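PDB 4YE5: peptidoglycan synthetase penicillin-binding protein 3 from Bifidobacterium adolescentis, which probably cross-links cell-wall peptidoglycan as a membrane-bound transpeptidase of the penicillin-binding protein family and is expected to bind penicillin. Local coordinates for residues Ile363-Ile368 with Thr450-Glu455; Gly382-Ser387 with Gln402-Asn407; Gln370-Asn375 with Lys425-Ile430; His303-Lys308 with Thr334-Leu339. All blocks are in the same frame, centred on the assembly; numbering follows the deposited sequence.

Contact 1. Residues Ile363-Ile368 with Thr450-Glu455; sequences ISKFGI and TRVIDE
Phe366 and Val452 carry the apolar half of this contact: methyl CG1 of Val452 sits over the centre of the Phe366 ring, 3.8 Å from the ring centroid and 10° off its normal, a CH-pi contact in which the two side chains cross at about a right angle. Val452 CG1 lies anti to its backbone N (chi1 178°), which aims this methyl at the ring, while the other branch, CG2, rests 3.6 Å from Lys365 O. CD1 of Ile453 approaches the same ring obliquely and more distantly, 4.5 Å from Phe366 CZ. Lys365 runs past Val452 in the opposite direction with an extended chain beyond CG; its CB and CG come near Val452 CG1, and CD and CE lie 3.6 Å from Val452 O. Its ammonium does not bond directly: one water accepts from Lys365 NZ at 3.0 Å and donates to Val452 O at 2.9 Å. A second water donates to Lys365 O and also bonds Thr450 OG1, so polar groups are joined across the contact through solvent alone. Gly367, with positive phi, closes the helix in a Schellman motif. The contact thus ties the C-terminal end of helix 356-365 to the chain leaving strand 450-451, which pairs with strand 423-424; Phe366 also packs on Leu292 of helix 290-299 and on Ala414 and Val417 of helix 408-419.

Contact 2. Residues Gly382-Ser387 with Gln402-Asn407; sequences GVLHPS and QGYTVN
Val383 and Thr405 lie side by side and point the same way, and so do Leu384 and Tyr404, two neighbouring pairs in two loop segments. In the first pair the hydroxyl does the touching: Thr405 OG1, placed between its own backbone N and carbonyl carbon (chi1 62°), accepts from Val383 N at 2.8 Å, though the bond is bent to 133°. The same N-H makes a weak, longer bond to Thr405 O, whereas the return bond from Thr405 N to Val383 O is straighter, 2.8 Å at 159°. In the second pair, methyl CD1 of Leu384 meets Tyr404 at its CB, 3.7 Å away, and not at the far end of the ring. A water bridges His385 N and Gly403 O, accepting from the first and donating to the second. CG1 of Val383 covers one face of the His385 imidazole, offset toward its rim. The pairing lies in the probable transpeptidase domain, where Tyr404 packs on Pro285, Ile368 and Val398, near a likely SxxK motif. It joins the loop after helix 356-365 to the loop before helix 408-419; Leu384 touches Tyr360 and Ile363 of the former, and Asn407 caps the latter through Gln410 N.

Contact 3. Residues Gln370-Asn375 with Lys425-Ile430; sequences QATGLN and KPQRII
Gln427 faces Thr372 and Leu374 and begins the contact. Its side chain, extended beyond CG, crosses that of Thr372 obliquely, leaving OE1 3.8 Å from Thr372 CB with no direct hydrogen bond. A water completes the link: it accepts from Gln427 N and donates to both Gln427 OE1 (2.8 Å) and Thr372 O (2.7 Å). A second water donates to Thr372 O and to Gln427 O. The amide's other end, NE2, is held by Gln248 and by the carbonyl of Met409. Next, Arg428 CB points away, and its guanidinium bonds Gln443 O and makes a salt bridge with Asp254; its backbone forms part of the surface under Leu374. Methyl CD2 of Leu374 rests on this chain, 3.6 Å from Gln427 O and 3.8 Å from Ile429 N. Ile429 then closes the apolar side with CG2, 4.1 Å from Leu374 CD2. On the other segment, Thr372 OG1 accepts from Leu374 N at 3.0 Å in an ST turn and also bonds Glu379, helping to hold that turn. The chemistry is therefore divided: two ordered waters bridge Thr372 O to the backbone of Gln427 and to its OE1, while a leucine methyl makes the apolar contact.

Contact 4. Residues His303-Lys308 with Thr334-Leu339; sequences HKIDDK and TLAGIL
Leu335 CG and Ile305 CG1 each stand anti to their own backbone N (chi1 -170° in both); chi2 then brings Leu335 CD2 (63°) to 3.7 Å from Lys304 O and near His303 CB, and Ile305 CD1 (58°) to 4.1 Å from Ala336 CB. Two backbone bonds also reach the start of helix 335-340. Ala336 N donates to Ile305 O at 3.2 Å, in the carbonyl plane, and Leu335 N makes a weak, bent bond to Asp307 O. Thr334 CA makes a CA-H...O contact with Asp307 O at 3.1 Å. Thr334 is the N-cap: its OG1 accepts from Gly337 N and also bonds to Pro563 O in the C-terminal part of the chain. Behind the contact, Leu335 packs on Met294 and Leu298 of helix 290-299, and Ala336 on Ala464 of helix 455-470. A type I turn from Lys304 to Asp307 is braced by one carboxylate oxygen: Asp307 OD2 accepts from His303 ND1 at 2.9 Å, in the plane of the imidazole, and from Lys304 N at 2.8 Å, above the carboxylate plane, the two donors coming from opposite faces. The chemistry implies that first-turn N-H groups, which a helix cannot satisfy internally, are supplied with acceptors by the turn carbonyls and the threonine hydroxyl; the doubly gripped aspartate probably favours its charged form.

All four contacts lie within the probable transpeptidase domain. Contacts 1 and 3 are buried, contact 2 is at the surface and contact 4 is partly buried. Contacts 1 and 2 meet directly, Ile368 CG2 lying 3.5 Å from Tyr404 CD1, and helix 356-365 serves both. Contact 3 reaches helix 408-419 from its loops, the helix that also backs Phe366 of contact 1. Contact 4 stands apart, about 11 Å from contacts 1 and 2 at the nearest atoms, but shares helix 290-299 with contact 1. The buried pair has no direct hydrogen bonds across, whereas contact 4 relies on backbone bonds and contact 2 on a backbone bond and a threonine hydroxyl; bridging waters occur in contacts 1, 2 and 3.

Contact 1. Residues Ile363-Ile368 with Thr450-Glu455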
loop_
_atom_site.group_PDB
_atom_site.type_symbol
_atom_site.label_atom_id
_atom_site.label_comp_id
_atom_site.label_asym_id
_atom_site.label_seq_id
_atom_site.Cartn_x
_atom_site.Cartn_y
_atom_site.Cartn_z
ATOM N N ILE A 363 16.729 18.542 -6.458
ATOM C CA ILE A 363 16.148 17.711 -5.412
ATOM C C ILE A 363 14.647 17.520 -5.653
ATOM O O ILE A 363 14.141 16.396 -5.644
ATOM C CB ILE A 363 16.473 18.269 -4.023
ATOM C CG1 ILE A 363 17.986 18.112 -3.793
ATOM C CG2 ILE A 363 15.667 17.510 -2.939
ATOM C CD1 ILE A 363 18.549 19.065 -2.826
ATOM N N SER A 364 13.951 18.619 -5.910
ATOM C CA SER A 364 12.518 18.575 -6.178
ATOM C C SER A 364 12.203 17.736 -7.424
ATOM O O SER A 364 11.247 16.959 -7.435
ATOM C CB SER A 364 12.000 20.003 -6.395
ATOM O OG SER A 364 10.584 20.015 -6.425
ATOM N N LYS A 365 13.002 17.907 -8.474
ATOM C CA LYS A 365 12.808 17.157 -9.719
ATOM C C LYS A 365 12.812 15.635 -9.504
ATOM O O LYS A 365 12.166 14.897 -10.250
ATOM C CB LYS A 365 13.916 17.509 -10.707
ATOM C CG LYS A 365 13.510 17.603 -12.158
ATOM C CD LYS A 365 14.734 18.073 -12.965
ATOM C CE LYS A 365 14.404 18.445 -14.402
ATOM N NZ LYS A 365 15.595 19.075 -15.050
ATOM N N PHE A 366 13.549 15.161 -8.506
ATOM C CA PHE A 366 13.576 13.716 -8.205
ATOM C C PHE A 366 12.334 13.247 -7.441
ATOM O O PHE A 366 12.215 12.065 -7.084
ATOM C CB PHE A 366 14.831 13.354 -7.404
ATOM C CG PHE A 366 16.060 13.129 -8.247
ATOM C CD1 PHE A 366 16.365 11.860 -8.723
ATOM C CD2 PHE A 366 16.912 14.178 -8.560
ATOM C CE1 PHE A 366 17.511 11.639 -9.490
ATOM C CE2 PHE A 366 18.049 13.978 -9.331
ATOM C CZ PHE A 366 18.355 12.712 -9.801
ATOM N N GLY A 367 11.398 14.161 -7.191
ATOM C CA GLY A 367 10.147 13.812 -6.515
ATOM C C GLY A 367 10.117 14.113 -5.016
ATOM O O GLY A 367 9.140 13.795 -4.326
ATOM N N ILE A 368 11.181 14.721 -4.502
ATOM C CA ILE A 368 11.267 15.009 -3.056
ATOM C C ILE A 368 10.317 16.145 -2.719
ATOM O O ILE A 368 10.269 17.142 -3.440
ATOM C CB ILE A 368 12.707 15.401 -2.657
ATOM C CG1 ILE A 368 13.699 14.285 -3.030
ATOM C CG2 ILE A 368 12.820 15.743 -1.181
ATOM C CD1 ILE A 368 13.203 12.883 -2.755
ATOM N N THR A 450 8.625 11.347 -16.562
ATOM C CA THR A 450 9.326 12.582 -16.896
ATOM C C THR A 450 10.821 12.336 -16.910
ATOM O O THR A 450 11.333 11.581 -16.083
ATOM C CB THR A 450 9.032 13.712 -15.873
ATOM O OG1 THR A 450 9.625 13.380 -14.610
ATOM C CG2 THR A 450 7.537 13.883 -15.681
ATOM N N ARG A 451 11.534 12.995 -17.811
ATOM C CA ARG A 451 12.987 12.887 -17.772
ATOM C C ARG A 451 13.537 13.810 -16.694
ATOM O O ARG A 451 13.302 15.023 -16.736
ATOM C CB ARG A 451 13.625 13.242 -19.123
ATOM C CG ARG A 451 15.175 13.258 -19.066
ATOM C CD ARG A 451 15.833 13.025 -20.448
ATOM N NE ARG A 451 15.367 11.782 -21.061
ATOM C CZ ARG A 451 15.784 10.564 -20.719
ATOM N NH1 ARG A 451 16.693 10.403 -19.760
ATOM N NH2 ARG A 451 15.293 9.504 -21.339
ATOM N N VAL A 452 14.297 13.247 -15.756
ATOM C CA VAL A 452 14.904 14.044 -14.686
ATOM C C VAL A 452 16.305 14.520 -15.085
ATOM O O VAL A 452 16.671 15.676 -14.844
ATOM C CB VAL A 452 14.961 13.251 -13.351
ATOM C CG1 VAL A 452 15.635 14.073 -12.269
ATOM C CG2 VAL A 452 13.548 12.839 -12.904
ATOM N N ILE A 453 17.079 13.619 -15.698
ATOM C CA ILE A 453 18.448 13.892 -16.140
ATOM C C ILE A 453 18.695 13.143 -17.450
ATOM O O ILE A 453 17.964 12.196 -17.779
ATOM C CB ILE A 453 19.507 13.388 -15.117
ATOM C CG1 ILE A 453 19.150 11.967 -14.654
ATOM C CG2 ILE A 453 19.599 14.329 -13.901
ATOM C CD1 ILE A 453 20.157 11.361 -13.666
ATOM N N ASP A 454 19.736 13.548 -18.175
ATOM C CA ASP A 454 20.119 12.840 -19.389
ATOM C C ASP A 454 20.466 11.390 -19.058
ATOM O O ASP A 454 20.973 11.103 -17.969
ATOM C CB ASP A 454 21.330 13.503 -20.057
ATOM C CG ASP A 454 21.026 14.881 -20.615
ATOM O OD1 ASP A 454 19.863 15.348 -20.565
ATOM O OD2 ASP A 454 21.973 15.490 -21.144
ATOM N N GLU A 455 20.208 10.489 -20.006
ATOM C CA GLU A 455 20.587 9.084 -19.869
ATOM C C GLU A 455 22.098 8.915 -19.630
ATOM O O GLU A 455 22.539 8.059 -18.858
ATOM C CB GLU A 455 20.150 8.292 -21.108
ATOM C CG GLU A 455 20.522 6.818 -21.068
ATOM C CD GLU A 455 19.918 6.015 -22.223
ATOM O OE1 GLU A 455 18.860 6.410 -22.772
ATOM O OE2 GLU A 455 20.521 4.993 -22.592
HETATM O O HOH W 1 10.513 15.251 -12.493
HETATM O O HOH W 2 17.242 17.529 -16.963
#

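Contact 2. Residues Gly382-Ser387 with Gln402-Asn407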
loop_
_atom_site.group_PDB
_atom_site.type_symbol
_atom_site.label_atom_id
_atom_site.label_comp_id
_atom_site.label_asym_id
_atom_site.label_seq_id
_atom_site.Cartn_x
_atom_site.Cartn_y
_atom_site.Cartn_z
ATOM N N GLY A 382 6.464 14.588 2.822
ATOM C CA GLY A 382 7.821 14.911 3.230
ATOM C C GLY A 382 8.003 16.415 3.269
ATOM O O GLY A 382 7.082 17.170 2.972
ATOM N N VAL A 383 9.200 16.867 3.622
ATOM C CA VAL A 383 9.436 18.300 3.754
ATOM C C VAL A 383 10.652 18.719 2.953
ATOM O O VAL A 383 11.725 18.158 3.112
ATOM C CB VAL A 383 9.636 18.707 5.236
ATOM C CG1 VAL A 383 9.967 20.190 5.343
ATOM C CG2 VAL A 383 8.391 18.388 6.051
ATOM N N LEU A 384 10.464 19.691 2.074
ATOM C CA LEU A 384 11.571 20.343 1.392
ATOM C C LEU A 384 11.228 21.819 1.299
ATOM O O LEU A 384 10.341 22.204 0.536
ATOM C CB LEU A 384 11.766 19.763 -0.006
ATOM C CG LEU A 384 12.807 20.508 -0.852
ATOM C CD1 LEU A 384 14.220 20.384 -0.260
ATOM C CD2 LEU A 384 12.774 20.023 -2.313
ATOM N N HIS A 385 11.917 22.646 2.083
ATOM C CA HIS A 385 11.612 24.076 2.138
ATOM C C HIS A 385 12.056 24.816 0.885
ATOM O O HIS A 385 13.088 24.481 0.307
ATOM C CB HIS A 385 12.271 24.716 3.365
ATOM C CG HIS A 385 11.794 24.153 4.663
ATOM N ND1 HIS A 385 12.632 23.508 5.550
ATOM C CD2 HIS A 385 10.559 24.114 5.216
ATOM C CE1 HIS A 385 11.933 23.097 6.592
ATOM N NE2 HIS A 385 10.675 23.459 6.419
ATOM N N PRO A 386 11.269 25.827 0.460
ATOM C CA PRO A 386 11.646 26.676 -0.679
ATOM C C PRO A 386 13.038 27.270 -0.478
ATOM O O PRO A 386 13.407 27.596 0.652
ATOM C CB PRO A 386 10.579 27.781 -0.678
ATOM C CG PRO A 386 9.883 27.683 0.661
ATOM C CD PRO A 386 9.978 26.231 1.048
ATOM N N SER A 387 13.804 27.384 -1.557
ATOM C CA SER A 387 15.198 27.810 -1.447
ATOM C C SER A 387 15.369 29.213 -0.867
ATOM O O SER A 387 16.367 29.492 -0.211
ATOM C CB SER A 387 15.928 27.685 -2.790
ATOM O OG SER A 387 15.322 28.491 -3.781
ATOM N N GLN A 402 20.552 16.387 4.188
ATOM C CA GLN A 402 20.114 16.934 5.478
ATOM C C GLN A 402 19.229 18.164 5.306
ATOM O O GLN A 402 19.398 18.955 4.372
ATOM C CB GLN A 402 21.311 17.287 6.375
ATOM C CG GLN A 402 22.143 16.084 6.814
ATOM C CD GLN A 402 23.344 16.477 7.661
ATOM O OE1 GLN A 402 23.416 17.593 8.179
ATOM N NE2 GLN A 402 24.298 15.566 7.794
ATOM N N GLY A 403 18.286 18.328 6.223
ATOM C CA GLY A 403 17.456 19.522 6.264
ATOM C C GLY A 403 16.201 19.406 5.406
ATOM O O GLY A 403 15.460 20.377 5.242
ATOM N N TYR A 404 15.982 18.223 4.844
ATOM C CA TYR A 404 14.731 17.902 4.159
ATOM C C TYR A 404 14.435 16.453 4.467
ATOM O O TYR A 404 15.341 15.721 4.861
ATOM C CB TYR A 404 14.823 18.128 2.650
ATOM C CG TYR A 404 15.770 17.216 1.862
ATOM C CD1 TYR A 404 15.317 16.012 1.313
ATOM C CD2 TYR A 404 17.089 17.592 1.612
ATOM C CE1 TYR A 404 16.162 15.197 0.558
ATOM C CE2 TYR A 404 17.947 16.774 0.861
ATOM C CZ TYR A 404 17.473 15.582 0.339
ATOM O OH TYR A 404 18.307 14.774 -0.411
ATOM N N THR A 405 13.178 16.038 4.339
ATOM C CA THR A 405 12.828 14.674 4.729
ATOM C C THR A 405 12.113 13.942 3.605
ATOM O O THR A 405 11.462 14.571 2.768
ATOM C CB THR A 405 11.861 14.651 5.906
ATOM O OG1 THR A 405 10.647 15.301 5.500
ATOM C CG2 THR A 405 12.475 15.357 7.135
ATOM N N VAL A 406 12.217 12.611 3.618
ATOM C CA VAL A 406 11.604 11.765 2.606
ATOM C C VAL A 406 10.916 10.576 3.277
ATOM O O VAL A 406 11.238 10.242 4.412
ATOM C CB VAL A 406 12.685 11.198 1.676
ATOM C CG1 VAL A 406 13.541 12.333 1.105
ATOM C CG2 VAL A 406 13.579 10.195 2.446
ATOM N N ASN A 407 9.973 9.931 2.584
ATOM C CA ASN A 407 9.570 8.593 3.016
ATOM C C ASN A 407 10.282 7.561 2.160
ATOM O O ASN A 407 10.984 7.920 1.196
ATOM C CB ASN A 407 8.040 8.398 3.028
ATOM C CG ASN A 407 7.396 8.739 1.712
ATOM O OD1 ASN A 407 7.829 8.278 0.651
ATOM N ND2 ASN A 407 6.359 9.571 1.765
HETATM O O HOH W 3 14.408 21.748 3.098
#

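Contact 3. Residues Gln370-Asn375 with Lys425-Ile430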
loop_
_atom_site.group_PDB
_atom_site.type_symbol
_atom_site.label_atom_id
_atom_site.label_comp_id
_atom_site.label_asym_id
_atom_site.label_seq_id
_atom_site.Cartn_x
_atom_site.Cartn_y
_atom_site.Cartn_z
ATOM N N GLN A 370 7.107 15.983 -2.778
ATOM C CA GLN A 370 5.855 15.833 -3.509
ATOM C C GLN A 370 5.201 14.481 -3.228
ATOM O O GLN A 370 5.885 13.481 -2.963
ATOM C CB GLN A 370 6.122 15.978 -5.003
ATOM C CG GLN A 370 6.916 17.217 -5.348
ATOM C CD GLN A 370 7.550 17.118 -6.705
ATOM O OE1 GLN A 370 6.859 17.057 -7.720
ATOM N NE2 GLN A 370 8.878 17.080 -6.736
ATOM N N ALA A 371 3.878 14.442 -3.299
ATOM C CA ALA A 371 3.154 13.202 -3.089
ATOM C C ALA A 371 3.628 12.155 -4.102
ATOM O O ALA A 371 3.905 12.478 -5.258
ATOM C CB ALA A 371 1.653 13.448 -3.220
ATOM N N THR A 372 3.763 10.908 -3.671
ATOM C CA THR A 372 4.093 9.834 -4.618
ATOM C C THR A 372 2.991 9.655 -5.658
ATOM O O THR A 372 3.232 9.171 -6.765
ATOM C CB THR A 372 4.261 8.487 -3.913
ATOM O OG1 THR A 372 3.029 8.142 -3.265
ATOM C CG2 THR A 372 5.396 8.565 -2.883
ATOM N N GLY A 373 1.777 10.045 -5.292
ATOM C CA GLY A 373 0.624 9.802 -6.144
ATOM C C GLY A 373 -0.010 8.449 -5.851
ATOM O O GLY A 373 -1.042 8.118 -6.413
ATOM N N LEU A 374 0.597 7.665 -4.961
ATOM C CA LEU A 374 0.022 6.362 -4.587
ATOM C C LEU A 374 -1.268 6.478 -3.773
ATOM O O LEU A 374 -2.067 5.539 -3.736
ATOM C CB LEU A 374 1.033 5.533 -3.791
ATOM C CG LEU A 374 2.286 5.055 -4.536
ATOM C CD1 LEU A 374 3.366 4.681 -3.528
ATOM C CD2 LEU A 374 1.970 3.885 -5.456
ATOM N N ASN A 375 -1.446 7.613 -3.104
ATOM C CA ASN A 375 -2.623 7.867 -2.259
ATOM C C ASN A 375 -2.817 6.882 -1.109
ATOM O O ASN A 375 -3.944 6.596 -0.725
ATOM C CB ASN A 375 -3.909 7.918 -3.085
ATOM C CG ASN A 375 -3.845 8.932 -4.205
ATOM O OD1 ASN A 375 -3.368 10.056 -4.022
ATOM N ND2 ASN A 375 -4.323 8.538 -5.382
ATOM N N LYS A 425 9.201 7.423 -13.288
ATOM C CA LYS A 425 7.803 7.046 -13.470
ATOM C C LYS A 425 6.982 7.236 -12.207
ATOM O O LYS A 425 7.510 7.160 -11.102
ATOM C CB LYS A 425 7.703 5.592 -13.914
ATOM C CG LYS A 425 8.055 5.375 -15.378
ATOM C CD LYS A 425 7.573 4.015 -15.833
ATOM C CE LYS A 425 7.739 3.840 -17.315
ATOM N NZ LYS A 425 7.545 2.418 -17.672
ATOM N N PRO A 426 5.671 7.475 -12.359
ATOM C CA PRO A 426 4.850 7.411 -11.149
ATOM C C PRO A 426 4.869 5.966 -10.633
ATOM O O PRO A 426 4.785 5.037 -11.429
ATOM C CB PRO A 426 3.452 7.792 -11.653
ATOM C CG PRO A 426 3.474 7.456 -13.126
ATOM C CD PRO A 426 4.879 7.727 -13.573
ATOM N N GLN A 427 5.012 5.764 -9.331
ATOM C CA GLN A 427 4.963 4.400 -8.810
ATOM C C GLN A 427 3.550 3.858 -8.873
ATOM O O GLN A 427 2.589 4.628 -8.927
ATOM C CB GLN A 427 5.479 4.357 -7.375
ATOM C CG GLN A 427 6.980 4.545 -7.307
ATOM C CD GLN A 427 7.386 5.211 -6.013
ATOM O OE1 GLN A 427 6.826 6.257 -5.635
ATOM N NE2 GLN A 427 8.367 4.630 -5.331
ATOM N N ARG A 428 3.428 2.534 -8.860
ATOM C CA ARG A 428 2.112 1.890 -8.919
ATOM C C ARG A 428 2.002 0.792 -7.872
ATOM O O ARG A 428 2.932 0.023 -7.688
ATOM C CB ARG A 428 1.858 1.276 -10.306
ATOM C CG ARG A 428 0.422 0.823 -10.503
ATOM C CD ARG A 428 0.123 0.462 -11.975
ATOM N NE ARG A 428 0.912 -0.693 -12.409
ATOM C CZ ARG A 428 0.505 -1.606 -13.290
ATOM N NH1 ARG A 428 -0.699 -1.527 -13.846
ATOM N NH2 ARG A 428 1.305 -2.615 -13.607
ATOM N N ILE A 429 0.865 0.724 -7.191
ATOM C CA ILE A 429 0.605 -0.388 -6.303
ATOM C C ILE A 429 -0.710 -1.098 -6.661
ATOM O O ILE A 429 -0.896 -2.280 -6.325
ATOM C CB ILE A 429 0.611 0.048 -4.817
ATOM C CG1 ILE A 429 0.723 -1.183 -3.903
ATOM C CG2 ILE A 429 -0.599 0.901 -4.500
ATOM C CD1 ILE A 429 1.034 -0.831 -2.463
ATOM N N ILE A 430 -1.616 -0.389 -7.341
ATOM C CA ILE A 430 -2.829 -1.015 -7.870
ATOM C C ILE A 430 -2.614 -1.393 -9.337
ATOM O O ILE A 430 -2.508 -0.527 -10.198
ATOM C CB ILE A 430 -4.064 -0.081 -7.765
ATOM C CG1 ILE A 430 -4.293 0.373 -6.324
ATOM C CG2 ILE A 430 -5.310 -0.781 -8.312
ATOM C CD1 ILE A 430 -4.446 -0.757 -5.310
HETATM O O HOH W 4 5.498 7.926 -7.459
HETATM O O HOH W 5 1.938 7.110 -8.385
#

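Contact 4. Residues His303-Lys308 with Thr334-Leu339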
loop_
_atom_site.group_PDB
_atom_site.type_symbol
_atom_site.label_atom_id
_atom_site.label_comp_id
_atom_site.label_asym_id
_atom_site.label_seq_id
_atom_site.Cartn_x
_atom_site.Cartn_y
_atom_site.Cartn_z
ATOM N N HIS A 303 30.285 20.122 -13.130
ATOM C CA HIS A 303 31.480 19.292 -13.077
ATOM C C HIS A 303 31.300 18.091 -13.988
ATOM O O HIS A 303 30.183 17.806 -14.433
ATOM C CB HIS A 303 31.774 18.842 -11.635
ATOM C CG HIS A 303 32.450 19.893 -10.807
ATOM N ND1 HIS A 303 33.749 20.302 -11.040
ATOM C CD2 HIS A 303 32.005 20.639 -9.769
ATOM C CE1 HIS A 303 34.073 21.249 -10.178
ATOM N NE2 HIS A 303 33.033 21.470 -9.390
ATOM N N LYS A 304 32.404 17.416 -14.294
ATOM C CA LYS A 304 32.337 16.082 -14.883
ATOM C C LYS A 304 32.604 15.057 -13.790
ATOM O O LYS A 304 33.226 15.370 -12.771
ATOM C CB LYS A 304 33.344 15.916 -16.020
ATOM C CG LYS A 304 33.027 16.749 -17.273
ATOM C CD LYS A 304 34.259 16.847 -18.165
ATOM C CE LYS A 304 34.091 17.932 -19.231
ATOM N NZ LYS A 304 32.759 17.845 -19.903
ATOM N N ILE A 305 32.150 13.833 -14.026
ATOM C CA ILE A 305 32.158 12.781 -13.013
ATOM C C ILE A 305 33.589 12.425 -12.593
ATOM O O ILE A 305 33.832 11.983 -11.475
ATOM C CB ILE A 305 31.406 11.515 -13.525
ATOM C CG1 ILE A 305 31.200 10.505 -12.397
ATOM C CG2 ILE A 305 32.132 10.888 -14.723
ATOM C CD1 ILE A 305 30.437 11.069 -11.251
ATOM N N ASP A 306 34.546 12.633 -13.486
ATOM C CA ASP A 306 35.925 12.315 -13.148
ATOM C C ASP A 306 36.785 13.537 -12.792
ATOM O O ASP A 306 38.007 13.436 -12.779
ATOM C CB ASP A 306 36.581 11.472 -14.247
ATOM C CG ASP A 306 36.600 12.178 -15.593
ATOM O OD1 ASP A 306 35.964 13.251 -15.728
ATOM O OD2 ASP A 306 37.246 11.646 -16.517
ATOM N N ASP A 307 36.149 14.673 -12.490
ATOM C CA ASP A 307 36.884 15.876 -12.063
ATOM C C ASP A 307 37.639 15.608 -10.769
ATOM O O ASP A 307 37.128 14.934 -9.885
ATOM C CB ASP A 307 35.942 17.065 -11.856
ATOM C CG ASP A 307 35.605 17.784 -13.160
ATOM O OD1 ASP A 307 36.284 17.533 -14.176
ATOM O OD2 ASP A 307 34.667 18.610 -13.163
ATOM N N LYS A 308 38.842 16.153 -10.656
ATOM C CA LYS A 308 39.719 15.857 -9.531
ATOM C C LYS A 308 39.634 16.934 -8.460
ATOM O O LYS A 308 39.711 18.127 -8.755
ATOM C CB LYS A 308 41.167 15.744 -10.005
ATOM C CG LYS A 308 41.417 14.666 -11.051
ATOM C CD LYS A 308 42.881 14.696 -11.501
ATOM C CE LYS A 308 43.193 13.574 -12.477
ATOM N NZ LYS A 308 42.352 13.643 -13.709
ATOM N N THR A 334 38.154 11.951 -6.932
ATOM C CA THR A 334 37.359 12.482 -8.033
ATOM C C THR A 334 35.948 12.766 -7.543
ATOM O O THR A 334 35.614 12.474 -6.396
ATOM C CB THR A 334 37.254 11.487 -9.174
ATOM O OG1 THR A 334 36.592 10.308 -8.697
ATOM C CG2 THR A 334 38.664 11.152 -9.731
ATOM N N LEU A 335 35.109 13.334 -8.407
ATOM C CA LEU A 335 33.731 13.593 -8.010
ATOM C C LEU A 335 33.032 12.277 -7.653
ATOM O O LEU A 335 32.297 12.212 -6.672
ATOM C CB LEU A 335 32.958 14.318 -9.111
ATOM C CG LEU A 335 31.575 14.831 -8.692
ATOM C CD1 LEU A 335 31.717 15.876 -7.596
ATOM C CD2 LEU A 335 30.830 15.400 -9.890
ATOM N N ALA A 336 33.288 11.230 -8.438
ATOM C CA ALA A 336 32.764 9.904 -8.123
ATOM C C ALA A 336 33.227 9.438 -6.733
ATOM O O ALA A 336 32.446 8.869 -5.964
ATOM C CB ALA A 336 33.173 8.896 -9.199
ATOM N N GLY A 337 34.487 9.701 -6.401
ATOM C CA GLY A 337 35.019 9.327 -5.093
ATOM C C GLY A 337 34.391 10.086 -3.932
ATOM O O GLY A 337 34.245 9.549 -2.834
ATOM N N ILE A 338 34.026 11.347 -4.160
ATOM C CA ILE A 338 33.304 12.112 -3.137
ATOM C C ILE A 338 31.981 11.407 -2.776
ATOM O O ILE A 338 31.583 11.353 -1.595
ATOM C CB ILE A 338 33.075 13.586 -3.583
ATOM C CG1 ILE A 338 34.389 14.377 -3.427
ATOM C CG2 ILE A 338 31.938 14.240 -2.780
ATOM C CD1 ILE A 338 34.480 15.652 -4.267
ATOM N N LEU A 339 31.314 10.857 -3.789
ATOM C CA LEU A 339 30.096 10.078 -3.572
ATOM C C LEU A 339 30.423 8.796 -2.791
ATOM O O LEU A 339 29.811 8.491 -1.763
ATOM C CB LEU A 339 29.430 9.683 -4.909
ATOM C CG LEU A 339 28.122 8.898 -4.709
ATOM C CD1 LEU A 339 27.022 9.786 -4.049
ATOM C CD2 LEU A 339 27.595 8.190 -5.982
#